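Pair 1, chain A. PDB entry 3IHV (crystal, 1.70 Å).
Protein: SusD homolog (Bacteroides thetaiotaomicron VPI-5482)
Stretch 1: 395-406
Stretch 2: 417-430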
# COMPACT_ATOMS: atom_id res chain seq x y z
N LEU A 395 -1.32 4.57 -3.67
CA LEU A 395 -1.43 5.96 -3.24
C LEU A 395 -2.64 6.65 -3.87
O LEU A 395 -2.77 6.71 -5.12
CB LEU A 395 -0.17 6.76 -3.62
CG LEU A 395 -0.09 8.17 -2.98
CD1 LEU A 395 -0.04 8.06 -1.46
CD2 LEU A 395 1.10 8.96 -3.56
N ARG A 396 -3.54 7.13 -3.02
CA ARG A 396 -4.73 7.88 -3.41
C ARG A 396 -4.58 9.33 -2.94
O ARG A 396 -3.93 9.60 -1.94
CB ARG A 396 -5.99 7.31 -2.73
CG ARG A 396 -6.29 5.91 -3.14
CD ARG A 396 -7.69 5.46 -2.81
NE ARG A 396 -7.92 5.10 -1.42
CZ ARG A 396 -8.56 5.84 -0.50
NH1 ARG A 396 -9.02 7.07 -0.77
NH2 ARG A 396 -8.78 5.32 0.69
N TYR A 397 -5.24 10.26 -3.60
CA TYR A 397 -5.16 11.65 -3.15
C TYR A 397 -5.63 11.86 -1.72
O TYR A 397 -5.12 12.76 -1.04
CB TYR A 397 -5.99 12.49 -4.10
CG TYR A 397 -5.94 13.97 -3.96
CD1 TYR A 397 -4.83 14.70 -4.34
CD2 TYR A 397 -7.06 14.67 -3.52
CE1 TYR A 397 -4.81 16.08 -4.27
CE2 TYR A 397 -7.05 16.04 -3.45
CZ TYR A 397 -5.91 16.75 -3.84
OH TYR A 397 -5.92 18.11 -3.79
N ALA A 398 -6.59 11.06 -1.23
CA ALA A 398 -7.02 11.24 0.17
C ALA A 398 -5.85 11.06 1.16
O ALA A 398 -5.78 11.72 2.17
CB ALA A 398 -8.17 10.27 0.53
N ASP A 399 -4.99 10.10 0.87
CA ASP A 399 -3.78 9.81 1.68
C ASP A 399 -2.92 11.06 1.69
O ASP A 399 -2.45 11.55 2.75
CB ASP A 399 -3.09 8.60 1.02
CG ASP A 399 -1.97 7.98 1.86
OD1 ASP A 399 -1.45 8.61 2.80
OD2 ASP A 399 -1.58 6.83 1.51
N VAL A 400 -2.75 11.67 0.51
CA VAL A 400 -1.95 12.87 0.41
C VAL A 400 -2.59 14.04 1.18
O VAL A 400 -1.88 14.75 1.88
CB VAL A 400 -1.64 13.29 -1.04
CG1 VAL A 400 -0.76 14.56 -1.04
CG2 VAL A 400 -0.95 12.13 -1.83
N LEU A 401 -3.92 14.19 1.10
CA LEU A 401 -4.56 15.25 1.90
C LEU A 401 -4.28 15.02 3.38
O LEU A 401 -3.96 15.95 4.11
CB LEU A 401 -6.07 15.32 1.68
CG LEU A 401 -6.51 15.87 0.32
CD1 LEU A 401 -8.04 15.72 0.09
CD2 LEU A 401 -6.07 17.31 0.12
N LEU A 402 -4.39 13.77 3.82
CA LEU A 402 -4.15 13.49 5.25
C LEU A 402 -2.67 13.74 5.61
O LEU A 402 -2.37 14.27 6.70
CB LEU A 402 -4.59 12.09 5.60
CG LEU A 402 -6.10 11.83 5.51
CD1 LEU A 402 -6.48 10.41 5.90
CD2 LEU A 402 -6.86 12.82 6.39
N LEU A 403 -1.75 13.40 4.69
CA LEU A 403 -0.32 13.67 4.92
C LEU A 403 -0.05 15.16 5.02
O LEU A 403 0.80 15.61 5.82
CB LEU A 403 0.54 13.08 3.80
CG LEU A 403 0.64 11.56 3.78
CD1 LEU A 403 1.31 11.09 2.49
CD2 LEU A 403 1.44 11.09 5.03
N TYR A 404 -0.73 15.94 4.17
CA TYR A 404 -0.61 17.38 4.20
C TYR A 404 -1.02 17.93 5.56
O TYR A 404 -0.28 18.69 6.21
CB TYR A 404 -1.47 17.95 3.07
CG TYR A 404 -1.39 19.45 2.81
CD1 TYR A 404 -0.20 20.16 2.96
CD2 TYR A 404 -2.50 20.14 2.33
CE1 TYR A 404 -0.14 21.53 2.70
CE2 TYR A 404 -2.44 21.49 2.05
CZ TYR A 404 -1.25 22.18 2.22
OH TYR A 404 -1.20 23.53 1.94
N ALA A 405 -2.18 17.48 6.05
CA ALA A 405 -2.65 17.90 7.35
C ALA A 405 -1.68 17.49 8.43
O ALA A 405 -1.33 18.32 9.30
CB ALA A 405 -4.02 17.32 7.66
N GLU A 406 -1.23 16.24 8.37
CA GLU A 406 -0.28 15.72 9.37
C GLU A 406 1.00 16.54 9.40
O GLU A 406 1.45 17.00 10.43
CB GLU A 406 0.04 14.23 9.08
CG GLU A 406 1.03 13.62 10.04
CD GLU A 406 1.40 12.20 9.71
OE1 GLU A 406 0.79 11.59 8.77
OE2 GLU A 406 2.26 11.68 10.45
N ALA A 417 -5.50 26.58 8.97
CA ALA A 417 -6.63 26.45 8.09
C ALA A 417 -6.42 25.42 7.00
O ALA A 417 -7.32 24.66 6.66
CB ALA A 417 -7.02 27.86 7.47
N GLU A 418 -5.22 25.41 6.42
CA GLU A 418 -4.95 24.46 5.35
C GLU A 418 -4.98 23.03 5.86
O GLU A 418 -5.50 22.14 5.18
CB GLU A 418 -3.63 24.77 4.67
CG GLU A 418 -3.71 26.00 3.82
CD GLU A 418 -3.80 27.29 4.59
OE1 GLU A 418 -3.03 27.50 5.59
OE2 GLU A 418 -4.63 28.13 4.19
N ALA A 419 -4.45 22.83 7.06
CA ALA A 419 -4.49 21.50 7.68
C ALA A 419 -5.94 21.05 7.92
O ALA A 419 -6.32 19.94 7.55
CB ALA A 419 -3.71 21.48 8.95
N TYR A 420 -6.74 21.92 8.51
CA TYR A 420 -8.14 21.62 8.72
C TYR A 420 -8.90 21.38 7.43
O TYR A 420 -9.71 20.46 7.33
CB TYR A 420 -8.81 22.75 9.51
CG TYR A 420 -8.79 22.55 11.00
CD1 TYR A 420 -9.65 21.65 11.58
CD2 TYR A 420 -7.96 23.31 11.83
CE1 TYR A 420 -9.68 21.49 12.96
CE2 TYR A 420 -8.00 23.16 13.19
CZ TYR A 420 -8.85 22.23 13.74
OH TYR A 420 -8.92 22.06 15.09
N ASN A 421 -8.65 22.20 6.41
CA ASN A 421 -9.35 22.05 5.14
C ASN A 421 -9.04 20.70 4.50
O ASN A 421 -9.94 20.08 3.92
CB ASN A 421 -9.04 23.20 4.17
CG ASN A 421 -9.66 24.53 4.60
OD1 ASN A 421 -10.61 24.58 5.39
ND2 ASN A 421 -9.13 25.62 4.06
N ALA A 422 -7.80 20.25 4.61
CA ALA A 422 -7.36 19.00 3.98
C ALA A 422 -8.02 17.81 4.66
O ALA A 422 -8.65 16.97 3.99
CB ALA A 422 -5.83 18.87 4.03
N ILE A 423 -7.95 17.76 5.99
CA ILE A 423 -8.59 16.66 6.75
C ILE A 423 -10.14 16.71 6.64
O ILE A 423 -10.78 15.67 6.45
CB ILE A 423 -8.10 16.52 8.22
CG1 ILE A 423 -8.67 15.20 8.79
CG2 ILE A 423 -8.45 17.72 9.09
CD1 ILE A 423 -7.90 14.61 9.96
N ASN A 424 -10.72 17.89 6.68
CA ASN A 424 -12.20 18.02 6.56
C ASN A 424 -12.71 17.65 5.17
O ASN A 424 -13.81 17.11 5.06
CB ASN A 424 -12.68 19.37 7.06
CG ASN A 424 -12.64 19.46 8.58
OD1 ASN A 424 -12.67 18.43 9.27
ND2 ASN A 424 -12.55 20.68 9.09
N ALA A 425 -11.89 17.81 4.13
CA ALA A 425 -12.31 17.37 2.79
C ALA A 425 -12.50 15.87 2.81
O ALA A 425 -13.49 15.34 2.27
CB ALA A 425 -11.30 17.74 1.71
N VAL A 426 -11.53 15.20 3.43
CA VAL A 426 -11.58 13.76 3.57
C VAL A 426 -12.78 13.29 4.44
O VAL A 426 -13.51 12.37 4.05
CB VAL A 426 -10.28 13.18 4.09
CG1 VAL A 426 -10.43 11.68 4.37
CG2 VAL A 426 -9.18 13.43 3.06
N ARG A 427 -13.00 13.95 5.56
CA ARG A 427 -14.13 13.61 6.44
C ARG A 427 -15.48 13.84 5.74
O ARG A 427 -16.41 13.02 5.84
CB ARG A 427 -14.12 14.51 7.68
CG ARG A 427 -12.87 14.54 8.55
CD ARG A 427 -12.84 13.59 9.60
NE ARG A 427 -14.03 13.65 10.47
CZ ARG A 427 -14.46 12.58 11.15
NH1 ARG A 427 -13.77 11.44 11.10
NH2 ARG A 427 -15.58 12.64 11.86
N ARG A 428 -15.61 14.95 5.02
CA ARG A 428 -16.87 15.23 4.34
C ARG A 428 -17.20 14.16 3.31
O ARG A 428 -18.32 13.68 3.20
CB ARG A 428 -16.79 16.63 3.70
CG ARG A 428 -16.79 17.72 4.78
CD ARG A 428 -16.46 19.07 4.23
NE ARG A 428 -16.46 20.09 5.25
CZ ARG A 428 -16.34 21.40 5.02
NH1 ARG A 428 -16.18 21.87 3.79
NH2 ARG A 428 -16.37 22.25 6.04
N ARG A 429 -16.21 13.80 2.50
CA ARG A 429 -16.46 12.77 1.51
C ARG A 429 -16.84 11.46 2.24
O ARG A 429 -17.74 10.73 1.79
CB ARG A 429 -15.23 12.61 0.60
CG ARG A 429 -15.44 11.80 -0.65
CD ARG A 429 -15.26 10.32 -0.44
NE ARG A 429 -13.90 9.97 -0.16
CZ ARG A 429 -12.95 9.72 -1.06
NH1 ARG A 429 -13.20 9.79 -2.37
NH2 ARG A 429 -11.75 9.36 -0.65
N GLY A 430 -16.12 11.18 3.33
CA GLY A 430 -16.34 9.96 4.13
C GLY A 430 -17.69 9.88 4.79
O GLY A 430 -18.16 8.78 5.13

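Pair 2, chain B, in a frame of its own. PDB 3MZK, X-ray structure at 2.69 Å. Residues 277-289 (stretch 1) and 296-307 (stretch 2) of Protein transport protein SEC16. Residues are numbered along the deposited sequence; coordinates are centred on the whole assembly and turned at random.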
# COMPACT_ATOMS: atom_id res chain seq x y z
N VAL B 277 10.90 -10.49 -3.17
CA VAL B 277 11.55 -11.56 -3.91
C VAL B 277 12.26 -10.97 -5.13
O VAL B 277 13.32 -11.44 -5.54
CB VAL B 277 10.55 -12.65 -4.33
CG1 VAL B 277 11.25 -13.77 -5.10
CG2 VAL B 277 9.86 -13.23 -3.11
N LEU B 278 11.66 -9.92 -5.69
CA LEU B 278 12.28 -9.24 -6.80
C LEU B 278 13.61 -8.59 -6.39
O LEU B 278 14.60 -8.74 -7.09
CB LEU B 278 11.33 -8.20 -7.41
CG LEU B 278 11.85 -7.58 -8.71
CD1 LEU B 278 12.30 -8.67 -9.68
CD2 LEU B 278 10.80 -6.68 -9.35
N GLU B 279 13.63 -7.90 -5.25
CA GLU B 279 14.88 -7.33 -4.75
C GLU B 279 15.94 -8.41 -4.63
O GLU B 279 17.08 -8.24 -5.07
CB GLU B 279 14.70 -6.67 -3.39
CG GLU B 279 13.66 -5.57 -3.31
CD GLU B 279 13.50 -5.03 -1.90
OE1 GLU B 279 14.54 -4.86 -1.21
OE2 GLU B 279 12.35 -4.79 -1.46
N PHE B 280 15.57 -9.53 -4.02
CA PHE B 280 16.50 -10.63 -3.81
C PHE B 280 17.11 -11.14 -5.11
O PHE B 280 18.30 -11.45 -5.17
CB PHE B 280 15.82 -11.78 -3.07
CG PHE B 280 16.55 -13.08 -3.20
CD1 PHE B 280 17.70 -13.32 -2.49
CD2 PHE B 280 16.09 -14.06 -4.06
CE1 PHE B 280 18.38 -14.51 -2.62
CE2 PHE B 280 16.76 -15.25 -4.20
CZ PHE B 280 17.91 -15.47 -3.48
N LEU B 281 16.30 -11.25 -6.15
CA LEU B 281 16.77 -11.79 -7.41
C LEU B 281 17.79 -10.87 -8.07
O LEU B 281 18.83 -11.31 -8.56
CB LEU B 281 15.60 -12.06 -8.36
CG LEU B 281 14.72 -13.27 -8.00
CD1 LEU B 281 13.59 -13.44 -8.99
CD2 LEU B 281 15.57 -14.51 -7.94
N ILE B 282 17.50 -9.58 -8.07
CA ILE B 282 18.41 -8.61 -8.65
C ILE B 282 19.67 -8.44 -7.80
O ILE B 282 20.78 -8.54 -8.31
CB ILE B 282 17.71 -7.27 -8.86
CG1 ILE B 282 16.49 -7.48 -9.77
CG2 ILE B 282 18.67 -6.26 -9.45
CD1 ILE B 282 15.66 -6.24 -9.96
N GLU B 283 19.51 -8.21 -6.50
CA GLU B 283 20.65 -8.10 -5.60
C GLU B 283 21.59 -9.30 -5.71
O GLU B 283 22.81 -9.15 -5.72
CB GLU B 283 20.18 -7.94 -4.16
CG GLU B 283 19.68 -6.55 -3.84
CD GLU B 283 20.76 -5.51 -4.00
OE1 GLU B 283 21.87 -5.73 -3.46
OE2 GLU B 283 20.52 -4.49 -4.68
N PHE B 284 21.01 -10.49 -5.78
CA PHE B 284 21.78 -11.72 -5.84
C PHE B 284 22.34 -11.94 -7.24
O PHE B 284 23.42 -12.52 -7.40
CB PHE B 284 20.90 -12.91 -5.42
CG PHE B 284 21.67 -14.16 -5.12
CD1 PHE B 284 21.07 -15.40 -5.23
CD2 PHE B 284 22.99 -14.10 -4.73
CE1 PHE B 284 21.77 -16.56 -4.96
CE2 PHE B 284 23.70 -15.25 -4.45
CZ PHE B 284 23.09 -16.48 -4.57
N GLY B 285 21.61 -11.49 -8.25
CA GLY B 285 22.07 -11.54 -9.62
C GLY B 285 23.25 -10.61 -9.88
O GLY B 285 23.99 -10.78 -10.84
N ILE B 286 23.41 -9.61 -9.01
CA ILE B 286 24.54 -8.70 -9.08
C ILE B 286 25.76 -9.36 -8.46
O ILE B 286 26.82 -9.43 -9.06
CB ILE B 286 24.25 -7.39 -8.33
CG1 ILE B 286 23.36 -6.48 -9.18
CG2 ILE B 286 25.54 -6.68 -7.97
CD1 ILE B 286 22.76 -5.34 -8.41
N PHE B 287 25.59 -9.86 -7.24
CA PHE B 287 26.65 -10.58 -6.55
C PHE B 287 27.29 -11.62 -7.46
O PHE B 287 28.52 -11.70 -7.56
CB PHE B 287 26.10 -11.25 -5.30
CG PHE B 287 26.98 -12.32 -4.74
CD1 PHE B 287 28.06 -11.99 -3.93
CD2 PHE B 287 26.73 -13.65 -5.00
CE1 PHE B 287 28.88 -12.97 -3.42
CE2 PHE B 287 27.55 -14.64 -4.49
CZ PHE B 287 28.62 -14.30 -3.69
N LEU B 288 26.46 -12.41 -8.13
CA LEU B 288 26.95 -13.49 -8.98
C LEU B 288 27.78 -12.96 -10.14
O LEU B 288 28.78 -13.58 -10.53
CB LEU B 288 25.78 -14.32 -9.52
CG LEU B 288 25.06 -15.15 -8.45
CD1 LEU B 288 23.80 -15.80 -9.00
CD2 LEU B 288 26.02 -16.19 -7.88
N THR B 289 27.37 -11.83 -10.69
CA THR B 289 28.11 -11.18 -11.76
C THR B 289 29.53 -10.87 -11.30
O THR B 289 30.50 -11.26 -11.95
CB THR B 289 27.42 -9.88 -12.20
OG1 THR B 289 26.15 -10.20 -12.78
CG2 THR B 289 28.26 -9.17 -13.23
N ALA B 296 24.66 -17.72 -14.18
CA ALA B 296 23.83 -17.67 -13.00
C ALA B 296 23.06 -16.36 -12.95
O ALA B 296 21.84 -16.34 -12.99
CB ALA B 296 24.67 -17.85 -11.74
N ALA B 297 23.80 -15.25 -12.88
CA ALA B 297 23.20 -13.93 -12.82
C ALA B 297 22.06 -13.77 -13.81
O ALA B 297 20.97 -13.33 -13.45
CB ALA B 297 24.25 -12.86 -13.05
N SER B 298 22.30 -14.15 -15.06
CA SER B 298 21.29 -14.03 -16.11
C SER B 298 20.06 -14.87 -15.81
O SER B 298 18.94 -14.48 -16.14
CB SER B 298 21.87 -14.42 -17.47
OG SER B 298 22.77 -13.43 -17.93
N THR B 299 20.27 -16.04 -15.21
CA THR B 299 19.16 -16.89 -14.80
C THR B 299 18.24 -16.10 -13.85
O THR B 299 17.03 -16.02 -14.07
CB THR B 299 19.66 -18.19 -14.13
OG1 THR B 299 20.55 -18.87 -15.02
CG2 THR B 299 18.50 -19.11 -13.80
N LEU B 300 18.82 -15.51 -12.81
CA LEU B 300 18.04 -14.73 -11.85
C LEU B 300 17.31 -13.56 -12.52
O LEU B 300 16.14 -13.31 -12.21
CB LEU B 300 18.90 -14.23 -10.69
CG LEU B 300 19.77 -15.28 -9.99
CD1 LEU B 300 20.20 -14.81 -8.62
CD2 LEU B 300 19.03 -16.61 -9.89
N PHE B 301 17.99 -12.86 -13.42
CA PHE B 301 17.40 -11.72 -14.11
C PHE B 301 16.21 -12.14 -14.98
O PHE B 301 15.20 -11.43 -15.05
CB PHE B 301 18.44 -11.00 -14.98
CG PHE B 301 19.53 -10.33 -14.19
CD1 PHE B 301 19.30 -9.89 -12.90
CD2 PHE B 301 20.80 -10.15 -14.74
CE1 PHE B 301 20.31 -9.27 -12.17
CE2 PHE B 301 21.81 -9.54 -14.02
CZ PHE B 301 21.57 -9.09 -12.73
N ILE B 302 16.35 -13.28 -15.63
CA ILE B 302 15.27 -13.86 -16.43
C ILE B 302 14.04 -14.16 -15.57
O ILE B 302 12.92 -13.75 -15.90
CB ILE B 302 15.73 -15.15 -17.12
CG1 ILE B 302 16.76 -14.82 -18.20
CG2 ILE B 302 14.54 -15.88 -17.73
CD1 ILE B 302 17.56 -16.02 -18.67
N ILE B 303 14.25 -14.87 -14.47
CA ILE B 303 13.16 -15.17 -13.54
C ILE B 303 12.52 -13.89 -13.05
O ILE B 303 11.30 -13.81 -12.90
CB ILE B 303 13.66 -15.98 -12.33
CG1 ILE B 303 14.26 -17.30 -12.79
CG2 ILE B 303 12.52 -16.23 -11.37
CD1 ILE B 303 14.94 -18.06 -11.67
N GLY B 304 13.34 -12.87 -12.80
CA GLY B 304 12.85 -11.60 -12.29
C GLY B 304 12.23 -10.74 -13.37
O GLY B 304 11.74 -9.65 -13.09
N ASN B 305 12.24 -11.24 -14.60
CA ASN B 305 11.76 -10.48 -15.75
C ASN B 305 12.44 -9.12 -15.92
O ASN B 305 11.81 -8.15 -16.32
CB ASN B 305 10.25 -10.30 -15.71
CG ASN B 305 9.52 -11.36 -16.50
OD1 ASN B 305 9.98 -12.50 -16.59
ND2 ASN B 305 8.40 -10.99 -17.11
N VAL B 306 13.73 -9.07 -15.62
CA VAL B 306 14.48 -7.83 -15.78
C VAL B 306 14.68 -7.53 -17.26
O VAL B 306 15.05 -8.41 -18.03
CB VAL B 306 15.85 -7.91 -15.08
CG1 VAL B 306 16.69 -6.69 -15.42
CG2 VAL B 306 15.68 -8.06 -13.58
N PRO B 307 14.44 -6.28 -17.66
CA PRO B 307 14.57 -5.92 -19.08
C PRO B 307 16.03 -5.96 -19.57
O PRO B 307 16.95 -5.65 -18.82
CB PRO B 307 14.05 -4.47 -19.13
CG PRO B 307 13.32 -4.26 -17.83
CD PRO B 307 13.98 -5.15 -16.83

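Pair 1 and pair 2 are both antiparallel helix pairs whose axes approach to 8.0 Å, with signed crossing angles of -150° and -164°; N, CA and C atoms of 14 central residues superpose with an RMSD of 0.5 Å. The closest backbone approach falls at matched positions: CA of Ala405(A) lies 4.1 Å from CA of Ala419(A), and CA of Gly285(B) lies 4.2 Å from CA of Ala297(B). From there the register runs through Leu401(A) and Ala422(A), matched by Leu281(B) and Leu300(B), and on to Ala398(A) and Val426(A), matched by Leu278(B) and Gly304(B). No hydrogen bond crosses either interface, and packing is mostly apolar, burying 528 Å² in pair 1 and 576 Å² in pair 2.

At the tight end, small residues accompany the close backbone approach. In pair 1, CB of Ala405(A) rests 3.5 Å from O of Ala419(A) and 4.3 Å from CB of Ala422(A). In pair 2 the matching Gly285(B) has no side chain, and its O lies 3.0 Å from CB of Ala297(B) and 3.5 Å from CZ of Phe301(B). An ideal CB on this glycine would stand 2.6 Å from CE1 of Phe301(B), a clash; Ile423(A), matched to Phe301(B), instead has its CB 4.2 Å from CB of Ala405(A). The CA-to-CB bond of Phe301(B) points away, yet its ring comes back to the partner helix, with O of Ile282(B) at its edge, 4.0 Å from CE1 of Phe301(B).

One turn along, the volume is distributed differently. Ala422(A) points toward the other helix with a single methyl, its CB 3.5 Å from O of Leu401(A) and 3.9 Å from CD2 of Tyr404(A). Leu300(B) fills the same position with a longer side chain, a knob among Leu281(B), Phe284(B), Gly285(B) and Leu288(B); its CD1 lies 3.5 Å from CD1 of Phe284(B) and 3.8 Å from CD1 of Leu288(B). Leu401(A) and Leu281(B) share the m, t rotamer, and their side-chain centres fall 0.8 Å apart. At one matched position they meet different residues: CD1 of Leu401(A) lies 4.2 Å from CB of Ala425(A), whereas CD1 of Leu281(B) is 3.8 Å from CG2 of Ile303(B).

At the far end, bulk changes sides. In pair 1, CG2 of Val426(A) packs 3.9 Å from CB of Leu401(A) and 4.2 Å from CB of the small Ala398(A). In pair 2, Gly304(B) has no side chain, and Leu278(B) supplies the bulk, its CD1 3.6 Å from O of Gly304(B). The second helix of pair 1 continues through this region, bringing NH2 of Arg429(A) within 3.6 Å of NH1 of Arg396(A), a close approach of like charges; both atoms are hydrogen-bonded elsewhere in the structure. That of pair 2 ends in a Schellman motif at Asn305(B), after which CG2 of Val306(B) packs 3.9 Å from CG1 of Ile282(B).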